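Local atomic coordinates of Myo-inositol phosphohydrolase (Mitsuokella multacida, PDB entry 4WU3), a protein that probably removes phosphate from myo-inositol hexakisphosphate (phytate) as a PTP-like inositol phosphatase, and binds inositol tetrakisphosphate. Residues P415-V428 / L496-T510. The protein carries 2 engineered substitutions. Numbering follows the deposited sequence.
Sequences PIYIMDLRQETHGV and LVEKNGLHYYRIAAT
Asp420 and Arg506 are neighbours on adjacent parallel strands, 416-422 and 503-509, in the mixed sheet of the PTP-like phytase fold; the strand axes run 18° apart, and strand 503-509 is the outermost of the sheet in this chain. Alternating backbone bonds, such as Ile418 N to His503 O at 3.0 Å, fix the register. The tightly packed part is the polar cluster on the face bearing Asp420, Tyr504 and Arg506: Asp420, Arg506 and His426 are buried, and one carboxylate oxygen has two hydrogen-bond donors. Asp420 OD2 takes the Tyr504 hydroxyl on its anti lone pair at 2.6 Å and His426 NE2 on its syn side at 2.7 Å. Asp420 CG stands anti to the backbone N (chi1 172°), which carries the carboxylate over one face of the Arg506 guanidinium. With OD2 well above that plane, the salt bridge to Arg506 NE, at 3.3 Å, is purely electrostatic. The N-H groups of NE and NH2 instead grip Arg422 O side-on, each at 2.9 Å, while NH1 forms a salt bridge with Glu456. A leucine in place of Arg506 would probably leave Arg422 O without either of these two donors and Glu456 without its cationic mate. Glu424 forms a salt bridge with Arg546 of the inositol tetrakisphosphate pocket. Ile418 CG1 meets Val497 CG1 at 3.8 Å, seating the sheet against helix 493-499. The solvent side is the face bearing Tyr417 and His503, where exposed His503 forms an offset stack with partly exposed Tyr417: centroids 4.8 Å apart, planes at 28°. Between these two side chains the nearest atoms are Tyr417 CD2 and His503 CB, 3.4 Å apart.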
ATOM      1  N   PRO A 415      35.081 -46.136  12.168  1.00 16.66           N
ATOM      2  CA  PRO A 415      34.382 -45.822  10.913  1.00 16.31           C
ATOM      3  C   PRO A 415      34.075 -44.321  10.735  1.00 16.35           C
ATOM      4  O   PRO A 415      33.740 -43.619  11.703  1.00 15.39           O
ATOM      5  CB  PRO A 415      33.099 -46.653  10.984  1.00 16.94           C
ATOM      6  CG  PRO A 415      32.949 -47.076  12.408  1.00 17.98           C
ATOM      7  CD  PRO A 415      34.273 -46.937  13.101  1.00 16.84           C
ATOM      8  N   ILE A 416      34.220 -43.848   9.499  1.00 14.31           N
ATOM      9  CA  ILE A 416      34.071 -42.433   9.177  1.00 13.37           C
ATOM     10  C   ILE A 416      32.747 -42.170   8.479  1.00 12.62           C
ATOM     11  O   ILE A 416      32.451 -42.792   7.454  1.00 13.14           O
ATOM     12  CB  ILE A 416      35.208 -41.956   8.257  1.00 14.05           C
ATOM     13  CG1 ILE A 416      36.561 -42.165   8.936  1.00 13.74           C
ATOM     14  CG2 ILE A 416      35.020 -40.481   7.904  1.00 15.52           C
ATOM     15  CD1 ILE A 416      37.736 -42.034   7.993  1.00 14.38           C
ATOM     16  N   TYR A 417      31.949 -41.266   9.046  1.00 11.55           N
ATOM     17  CA  TYR A 417      30.660 -40.891   8.463  1.00 12.26           C
ATOM     18  C   TYR A 417      30.732 -39.478   7.910  1.00 12.04           C
ATOM     19  O   TYR A 417      31.216 -38.566   8.570  1.00 11.54           O
ATOM     20  CB  TYR A 417      29.513 -40.950   9.485  1.00 13.55           C
ATOM     21  CG  TYR A 417      29.176 -42.334   9.965  1.00 15.70           C
ATOM     22  CD1 TYR A 417      29.967 -42.957  10.916  1.00 18.34           C
ATOM     23  CD2 TYR A 417      28.069 -43.015   9.488  1.00 17.96           C
ATOM     24  CE1 TYR A 417      29.683 -44.229  11.364  1.00 21.26           C
ATOM     25  CE2 TYR A 417      27.773 -44.298   9.937  1.00 20.64           C
ATOM     26  CZ  TYR A 417      28.588 -44.893  10.878  1.00 21.98           C
ATOM     27  OH  TYR A 417      28.336 -46.160  11.353  1.00 32.48           O
ATOM     28  N   ILE A 418      30.257 -39.306   6.682  1.00 13.36           N
ATOM     29  CA  ILE A 418      30.027 -37.977   6.131  1.00 12.65           C
ATOM     30  C   ILE A 418      28.593 -37.595   6.502  1.00 11.20           C
ATOM     31  O   ILE A 418      27.639 -38.280   6.117  1.00  9.92           O
ATOM     32  CB  ILE A 418      30.202 -37.959   4.598  1.00 12.39           C
ATOM     33  CG1 ILE A 418      31.651 -38.308   4.208  1.00 13.26           C
ATOM     34  CG2 ILE A 418      29.795 -36.615   4.020  1.00 12.18           C
ATOM     35  CD1 ILE A 418      32.722 -37.435   4.835  1.00 14.33           C
ATOM     36  N   MET A 419      28.462 -36.529   7.287  1.00 10.21           N
ATOM     37  CA  MET A 419      27.163 -36.043   7.724  1.00 10.26           C
ATOM     38  C   MET A 419      26.758 -34.851   6.859  1.00  9.85           C
ATOM     39  O   MET A 419      27.180 -33.719   7.095  1.00  9.21           O
ATOM     40  CB  MET A 419      27.202 -35.643   9.200  1.00 11.08           C
ATOM     41  CG  MET A 419      27.753 -36.708  10.144  1.00 11.83           C
ATOM     42  SD  MET A 419      26.749 -38.210  10.255  1.00 12.71           S
ATOM     43  CE  MET A 419      25.244 -37.598  11.016  1.00 12.50           C
ATOM     44  N   ASP A 420      25.959 -35.123   5.834  1.00  9.19           N
ATOM     45  CA  ASP A 420      25.516 -34.101   4.900  1.00  8.80           C
ATOM     46  C   ASP A 420      24.301 -33.409   5.511  1.00  9.26           C
ATOM     47  O   ASP A 420      23.255 -34.025   5.681  1.00  9.56           O
ATOM     48  CB  ASP A 420      25.185 -34.762   3.562  1.00  8.82           C
ATOM     49  CG  ASP A 420      24.530 -33.821   2.560  1.00  9.90           C
ATOM     50  OD1 ASP A 420      24.507 -32.594   2.778  1.00 10.14           O
ATOM     51  OD2 ASP A 420      24.021 -34.329   1.538  1.00 10.27           O
ATOM     52  N   LEU A 421      24.440 -32.129   5.844  1.00  8.74           N
ATOM     53  CA  LEU A 421      23.400 -31.414   6.567  1.00  9.03           C
ATOM     54  C   LEU A 421      22.531 -30.538   5.675  1.00  9.33           C
ATOM     55  O   LEU A 421      21.844 -29.654   6.170  1.00 10.57           O
ATOM     56  CB  LEU A 421      24.038 -30.524   7.628  1.00  9.52           C
ATOM     57  CG  LEU A 421      24.971 -31.202   8.631  1.00  9.43           C
ATOM     58  CD1 LEU A 421      25.762 -30.162   9.402  1.00  9.71           C
ATOM     59  CD2 LEU A 421      24.167 -32.091   9.570  1.00 10.07           C
ATOM     60  N   ARG A 422      22.539 -30.785   4.373  1.00  9.58           N
ATOM     61  CA  ARG A 422      21.917 -29.867   3.419  1.00  9.99           C
ATOM     62  C   ARG A 422      20.477 -30.211   3.031  1.00  9.64           C
ATOM     63  O   ARG A 422      20.217 -31.261   2.434  1.00  8.10           O
ATOM     64  CB  ARG A 422      22.765 -29.815   2.161  1.00 10.96           C
ATOM     65  CG  ARG A 422      24.204 -29.405   2.404  1.00 12.52           C
ATOM     66  CD  ARG A 422      24.937 -29.294   1.079  1.00 13.75           C
ATOM     67  NE  ARG A 422      24.492 -28.142   0.303  1.00 14.67           N
ATOM     68  CZ  ARG A 422      24.995 -27.802  -0.878  1.00 16.58           C
ATOM     69  NH1 ARG A 422      25.958 -28.533  -1.436  1.00 16.55           N
ATOM     70  NH2 ARG A 422      24.537 -26.725  -1.502  1.00 17.45           N
ATOM     71  N   GLN A 423      19.543 -29.312   3.339  1.00  9.77           N
ATOM     72  CA  GLN A 423      18.155 -29.521   2.928  1.00 10.45           C
ATOM     73  C   GLN A 423      18.022 -29.342   1.426  1.00 10.38           C
ATOM     74  O   GLN A 423      17.272 -30.056   0.764  1.00  9.76           O
ATOM     75  CB  GLN A 423      17.199 -28.555   3.622  1.00 10.92           C
ATOM     76  CG  GLN A 423      15.756 -28.814   3.205  1.00 12.08           C
ATOM     77  CD  GLN A 423      14.749 -27.887   3.854  1.00 13.56           C
ATOM     78  OE1 GLN A 423      14.855 -26.656   3.762  1.00 12.46           O
ATOM     79  NE2 GLN A 423      13.736 -28.477   4.487  1.00 13.63           N
ATOM     80  N   GLU A 424      18.760 -28.372   0.899  1.00 10.96           N
ATOM     81  CA  GLU A 424      18.700 -28.040  -0.513  1.00 10.75           C
ATOM     82  C   GLU A 424      19.198 -29.217  -1.349  1.00 11.11           C
ATOM     83  O   GLU A 424      20.073 -29.984  -0.916  1.00 11.72           O
ATOM     84  CB  GLU A 424      19.531 -26.783  -0.807  1.00  9.67           C
ATOM     85  CG  GLU A 424      21.029 -26.929  -0.565  1.00  9.25           C
ATOM     86  CD  GLU A 424      21.475 -26.457   0.811  1.00  9.14           C
ATOM     87  OE1 GLU A 424      20.638 -26.390   1.730  1.00  8.54           O
ATOM     88  OE2 GLU A 424      22.671 -26.155   0.975  1.00  8.91           O
ATOM     89  N   THR A 425      18.632 -29.354  -2.538  1.00 10.54           N
ATOM     90  CA  THR A 425      19.011 -30.415  -3.473  1.00 12.19           C
ATOM     91  C   THR A 425      20.408 -30.155  -4.046  1.00 10.42           C
ATOM     92  O   THR A 425      20.689 -29.061  -4.508  1.00 10.03           O
ATOM     93  CB  THR A 425      17.996 -30.506  -4.630  1.00 13.31           C
ATOM     94  OG1 THR A 425      16.846 -31.232  -4.196  1.00 14.90           O
ATOM     95  CG2 THR A 425      18.600 -31.206  -5.840  1.00 16.32           C
ATOM     96  N   HIS A 426      21.279 -31.158  -3.993  1.00 10.06           N
ATOM     97  CA  HIS A 426      22.640 -31.034  -4.522  1.00 10.01           C
ATOM     98  C   HIS A 426      23.159 -32.387  -4.976  1.00 10.75           C
ATOM     99  O   HIS A 426      22.557 -33.429  -4.686  1.00  9.61           O
ATOM    100  CB  HIS A 426      23.603 -30.468  -3.481  1.00  9.56           C
ATOM    101  CG  HIS A 426      23.877 -31.404  -2.349  1.00 10.84           C
ATOM    102  ND1 HIS A 426      25.116 -31.972  -2.132  1.00 11.10           N
ATOM    103  CD2 HIS A 426      23.062 -31.891  -1.381  1.00 11.34           C
ATOM    104  CE1 HIS A 426      25.055 -32.757  -1.067  1.00 11.33           C
ATOM    105  NE2 HIS A 426      23.818 -32.730  -0.597  1.00 10.81           N
ATOM    106  N   GLY A 427      24.293 -32.352  -5.677  1.00 10.55           N
ATOM    107  CA  GLY A 427      24.934 -33.556  -6.179  1.00 11.58           C
ATOM    108  C   GLY A 427      26.254 -33.244  -6.837  1.00 11.12           C
ATOM    109  O   GLY A 427      26.900 -32.256  -6.502  1.00 12.15           O
ATOM    110  N   VAL A 428      26.649 -34.092  -7.777  1.00 12.50           N
ATOM    111  CA  VAL A 428      27.929 -33.944  -8.466  1.00 15.19           C
ATOM    112  C   VAL A 428      27.732 -34.032  -9.975  1.00 14.88           C
ATOM    113  O   VAL A 428      27.199 -35.022 -10.482  1.00 15.35           O
ATOM    114  CB  VAL A 428      28.928 -35.038  -8.022  1.00 16.07           C
ATOM    115  CG1 VAL A 428      30.307 -34.791  -8.617  1.00 18.74           C
ATOM    116  CG2 VAL A 428      29.021 -35.079  -6.509  1.00 16.30           C
ATOM    117  N   LEU A 496      28.935 -40.888  -4.454  1.00 13.72           N
ATOM    118  CA  LEU A 496      30.347 -40.506  -4.403  1.00 13.62           C
ATOM    119  C   LEU A 496      31.033 -40.962  -3.108  1.00 13.22           C
ATOM    120  O   LEU A 496      32.126 -41.526  -3.145  1.00 13.17           O
ATOM    121  CB  LEU A 496      30.504 -38.988  -4.551  1.00 15.96           C
ATOM    122  CG  LEU A 496      31.956 -38.483  -4.471  1.00 16.12           C
ATOM    123  CD1 LEU A 496      32.805 -39.120  -5.565  1.00 16.30           C
ATOM    124  CD2 LEU A 496      32.000 -36.961  -4.565  1.00 16.68           C
ATOM    125  N   VAL A 497      30.405 -40.699  -1.968  1.00 11.47           N
ATOM    126  CA  VAL A 497      31.019 -41.010  -0.679  1.00 12.43           C
ATOM    127  C   VAL A 497      31.171 -42.521  -0.459  1.00 12.65           C
ATOM    128  O   VAL A 497      32.213 -42.990  -0.007  1.00  9.89           O
ATOM    129  CB  VAL A 497      30.214 -40.387   0.484  1.00 12.37           C
ATOM    130  CG1 VAL A 497      30.569 -41.052   1.798  1.00 13.30           C
ATOM    131  CG2 VAL A 497      30.485 -38.890   0.563  1.00 12.08           C
ATOM    132  N   GLU A 498      30.143 -43.289  -0.798  1.00 14.62           N
ATOM    133  CA  GLU A 498      30.170 -44.724  -0.508  1.00 17.51           C
ATOM    134  C   GLU A 498      31.138 -45.455  -1.429  1.00 19.15           C
ATOM    135  O   GLU A 498      31.891 -46.321  -0.993  1.00 21.41           O
ATOM    136  CB  GLU A 498      28.766 -45.306  -0.569  1.00 18.03           C
ATOM    137  CG  GLU A 498      27.901 -44.825   0.594  1.00 18.54           C
ATOM    138  CD  GLU A 498      26.472 -45.329   0.542  1.00 19.50           C
ATOM    139  OE1 GLU A 498      26.077 -45.937  -0.475  1.00 26.36           O
ATOM    140  OE2 GLU A 498      25.733 -45.112   1.520  1.00 22.99           O
ATOM    141  N   LYS A 499      31.138 -45.050  -2.692  1.00 23.08           N
ATOM    142  CA  LYS A 499      32.118 -45.488  -3.685  1.00 25.87           C
ATOM    143  C   LYS A 499      33.556 -45.353  -3.167  1.00 23.83           C
ATOM    144  O   LYS A 499      34.425 -46.136  -3.543  1.00 24.03           O
ATOM    145  CB  LYS A 499      31.902 -44.654  -4.961  1.00 31.80           C
ATOM    146  CG  LYS A 499      32.965 -44.721  -6.044  1.00 40.00           C
ATOM    147  CD  LYS A 499      32.627 -43.726  -7.149  1.00 43.54           C
ATOM    148  CE  LYS A 499      33.707 -43.646  -8.218  1.00 53.02           C
ATOM    149  NZ  LYS A 499      33.523 -42.459  -9.101  1.00 56.10           N
ATOM    150  N   ASN A 500      33.811 -44.358  -2.319  1.00 20.82           N
ATOM    151  CA  ASN A 500      35.153 -44.150  -1.749  1.00 19.47           C
ATOM    152  C   ASN A 500      35.327 -44.733  -0.343  1.00 19.86           C
ATOM    153  O   ASN A 500      36.247 -44.360   0.387  1.00 19.45           O
ATOM    154  CB  ASN A 500      35.521 -42.661  -1.762  1.00 19.43           C
ATOM    155  CG  ASN A 500      35.966 -42.187  -3.139  1.00 19.67           C
ATOM    156  OD1 ASN A 500      37.123 -42.352  -3.524  1.00 19.02           O
ATOM    157  ND2 ASN A 500      35.043 -41.612  -3.889  1.00 18.14           N
ATOM    158  N   GLY A 501      34.438 -45.650   0.028  1.00 21.70           N
ATOM    159  CA  GLY A 501      34.618 -46.450   1.238  1.00 23.19           C
ATOM    160  C   GLY A 501      34.214 -45.778   2.541  1.00 26.44           C
ATOM    161  O   GLY A 501      34.652 -46.188   3.618  1.00 28.91           O
ATOM    162  N   LEU A 502      33.373 -44.751   2.460  1.00 22.84           N
ATOM    163  CA  LEU A 502      32.900 -44.072   3.660  1.00 21.11           C
ATOM    164  C   LEU A 502      31.401 -44.249   3.810  1.00 17.82           C
ATOM    165  O   LEU A 502      30.713 -44.575   2.853  1.00 18.62           O
ATOM    166  CB  LEU A 502      33.234 -42.580   3.605  1.00 22.61           C
ATOM    167  CG  LEU A 502      34.695 -42.216   3.371  1.00 23.13           C
ATOM    168  CD1 LEU A 502      34.830 -40.722   3.128  1.00 24.90           C
ATOM    169  CD2 LEU A 502      35.554 -42.639   4.548  1.00 24.59           C
ATOM    170  N   HIS A 503      30.901 -44.030   5.016  1.00 15.88           N
ATOM    171  CA  HIS A 503      29.467 -44.069   5.260  1.00 16.81           C
ATOM    172  C   HIS A 503      28.839 -42.705   5.057  1.00 13.72           C
ATOM    173  O   HIS A 503      29.519 -41.683   5.067  1.00 12.95           O
ATOM    174  CB  HIS A 503      29.190 -44.540   6.680  1.00 18.12           C
ATOM    175  CG  HIS A 503      29.788 -45.870   6.994  1.00 20.01           C
ATOM    176  ND1 HIS A 503      31.111 -46.036   7.336  1.00 21.98           N
ATOM    177  CD2 HIS A 503      29.242 -47.102   7.018  1.00 19.78           C
ATOM    178  CE1 HIS A 503      31.354 -47.315   7.555  1.00 23.98           C
ATOM    179  NE2 HIS A 503      30.235 -47.984   7.370  1.00 22.31           N
ATOM    180  N   TYR A 504      27.526 -42.692   4.899  1.00 11.48           N
ATOM    181  CA  TYR A 504      26.833 -41.463   4.589  1.00 11.48           C
ATOM    182  C   TYR A 504      25.567 -41.336   5.407  1.00 11.53           C
ATOM    183  O   TYR A 504      24.836 -42.295   5.576  1.00 12.00           O
ATOM    184  CB  TYR A 504      26.497 -41.421   3.099  1.00 11.41           C
ATOM    185  CG  TYR A 504      25.720 -40.202   2.643  1.00 10.43           C
ATOM    186  CD1 TYR A 504      26.376 -39.013   2.328  1.00 11.35           C
ATOM    187  CD2 TYR A 504      24.341 -40.248   2.499  1.00  9.64           C
ATOM    188  CE1 TYR A 504      25.675 -37.899   1.899  1.00 10.12           C
ATOM    189  CE2 TYR A 504      23.629 -39.151   2.065  1.00  9.51           C
ATOM    190  CZ  TYR A 504      24.298 -37.976   1.763  1.00 10.82           C
ATOM    191  OH  TYR A 504      23.592 -36.870   1.330  1.00 10.62           O
ATOM    192  N   TYR A 505      25.321 -40.143   5.928  1.00 11.38           N
ATOM    193  CA  TYR A 505      24.062 -39.861   6.587  1.00 11.66           C
ATOM    194  C   TYR A 505      23.612 -38.441   6.233  1.00 12.38           C
ATOM    195  O   TYR A 505      24.417 -37.519   6.157  1.00 12.71           O
ATOM    196  CB  TYR A 505      24.160 -40.064   8.109  1.00 12.17           C
ATOM    197  CG  TYR A 505      22.801 -40.142   8.765  1.00 12.62           C
ATOM    198  CD1 TYR A 505      22.147 -41.355   8.920  1.00 12.41           C
ATOM    199  CD2 TYR A 505      22.150 -38.993   9.192  1.00 13.34           C
ATOM    200  CE1 TYR A 505      20.883 -41.422   9.487  1.00 11.91           C
ATOM    201  CE2 TYR A 505      20.890 -39.047   9.759  1.00 12.89           C
ATOM    202  CZ  TYR A 505      20.257 -40.262   9.903  1.00 13.16           C
ATOM    203  OH  TYR A 505      18.994 -40.299  10.457  1.00 11.73           O
ATOM    204  N   ARG A 506      22.314 -38.290   6.005  1.00 12.89           N
ATOM    205  CA  ARG A 506      21.741 -37.044   5.542  1.00 13.04           C
ATOM    206  C   ARG A 506      20.765 -36.454   6.553  1.00 11.88           C
ATOM    207  O   ARG A 506      19.820 -37.116   6.958  1.00 10.47           O
ATOM    208  CB  ARG A 506      20.993 -37.302   4.230  1.00 13.88           C
ATOM    209  CG  ARG A 506      20.356 -36.061   3.621  1.00 14.91           C
ATOM    210  CD  ARG A 506      21.412 -35.135   3.066  1.00 15.53           C
ATOM    211  NE  ARG A 506      20.833 -34.082   2.245  1.00 16.65           N
ATOM    212  CZ  ARG A 506      20.602 -34.178   0.939  1.00 16.16           C
ATOM    213  NH1 ARG A 506      20.887 -35.291   0.283  1.00 18.48           N
ATOM    214  NH2 ARG A 506      20.079 -33.153   0.286  1.00 16.37           N
ATOM    215  N   ILE A 507      20.997 -35.210   6.964  1.00 10.56           N
ATOM    216  CA  ILE A 507      19.982 -34.451   7.687  1.00 10.73           C
ATOM    217  C   ILE A 507      19.632 -33.231   6.834  1.00 10.84           C
ATOM    218  O   ILE A 507      20.513 -32.467   6.420  1.00  9.38           O
ATOM    219  CB  ILE A 507      20.458 -34.031   9.099  1.00 11.96           C
ATOM    220  CG1 ILE A 507      20.776 -35.274   9.929  1.00 12.56           C
ATOM    221  CG2 ILE A 507      19.385 -33.213   9.804  1.00 12.05           C
ATOM    222  CD1 ILE A 507      21.481 -34.993  11.236  1.00 12.86           C
ATOM    223  N   ALA A 508      18.347 -33.063   6.550  1.00 10.39           N
ATOM    224  CA  ALA A 508      17.899 -32.011   5.655  1.00 10.82           C
ATOM    225  C   ALA A 508      17.680 -30.685   6.399  1.00 11.77           C
ATOM    226  O   ALA A 508      16.545 -30.249   6.613  1.00 12.80           O
ATOM    227  CB  ALA A 508      16.630 -32.448   4.936  1.00 10.47           C
ATOM    228  N   ALA A 509      18.780 -30.036   6.772  1.00 11.58           N
ATOM    229  CA  ALA A 509      18.714 -28.811   7.565  1.00 10.85           C
ATOM    230  C   ALA A 509      18.627 -27.598   6.650  1.00 11.13           C
ATOM    231  O   ALA A 509      19.400 -27.462   5.708  1.00 10.96           O
ATOM    232  CB  ALA A 509      19.921 -28.707   8.488  1.00  9.87           C
ATOM    233  N   THR A 510      17.664 -26.721   6.923  1.00 12.99           N
ATOM    234  CA  THR A 510      17.435 -25.552   6.078  1.00 11.44           C
ATOM    235  C   THR A 510      18.548 -24.539   6.268  1.00 11.48           C
ATOM    236  O   THR A 510      18.965 -24.273   7.386  1.00  9.92           O
ATOM    237  CB  THR A 510      16.088 -24.890   6.388  1.00 10.98           C
ATOM    238  OG1 THR A 510      15.041 -25.846   6.196  1.00 10.58           O
ATOM    239  CG2 THR A 510      15.862 -23.686   5.468  1.00 10.65           C
TER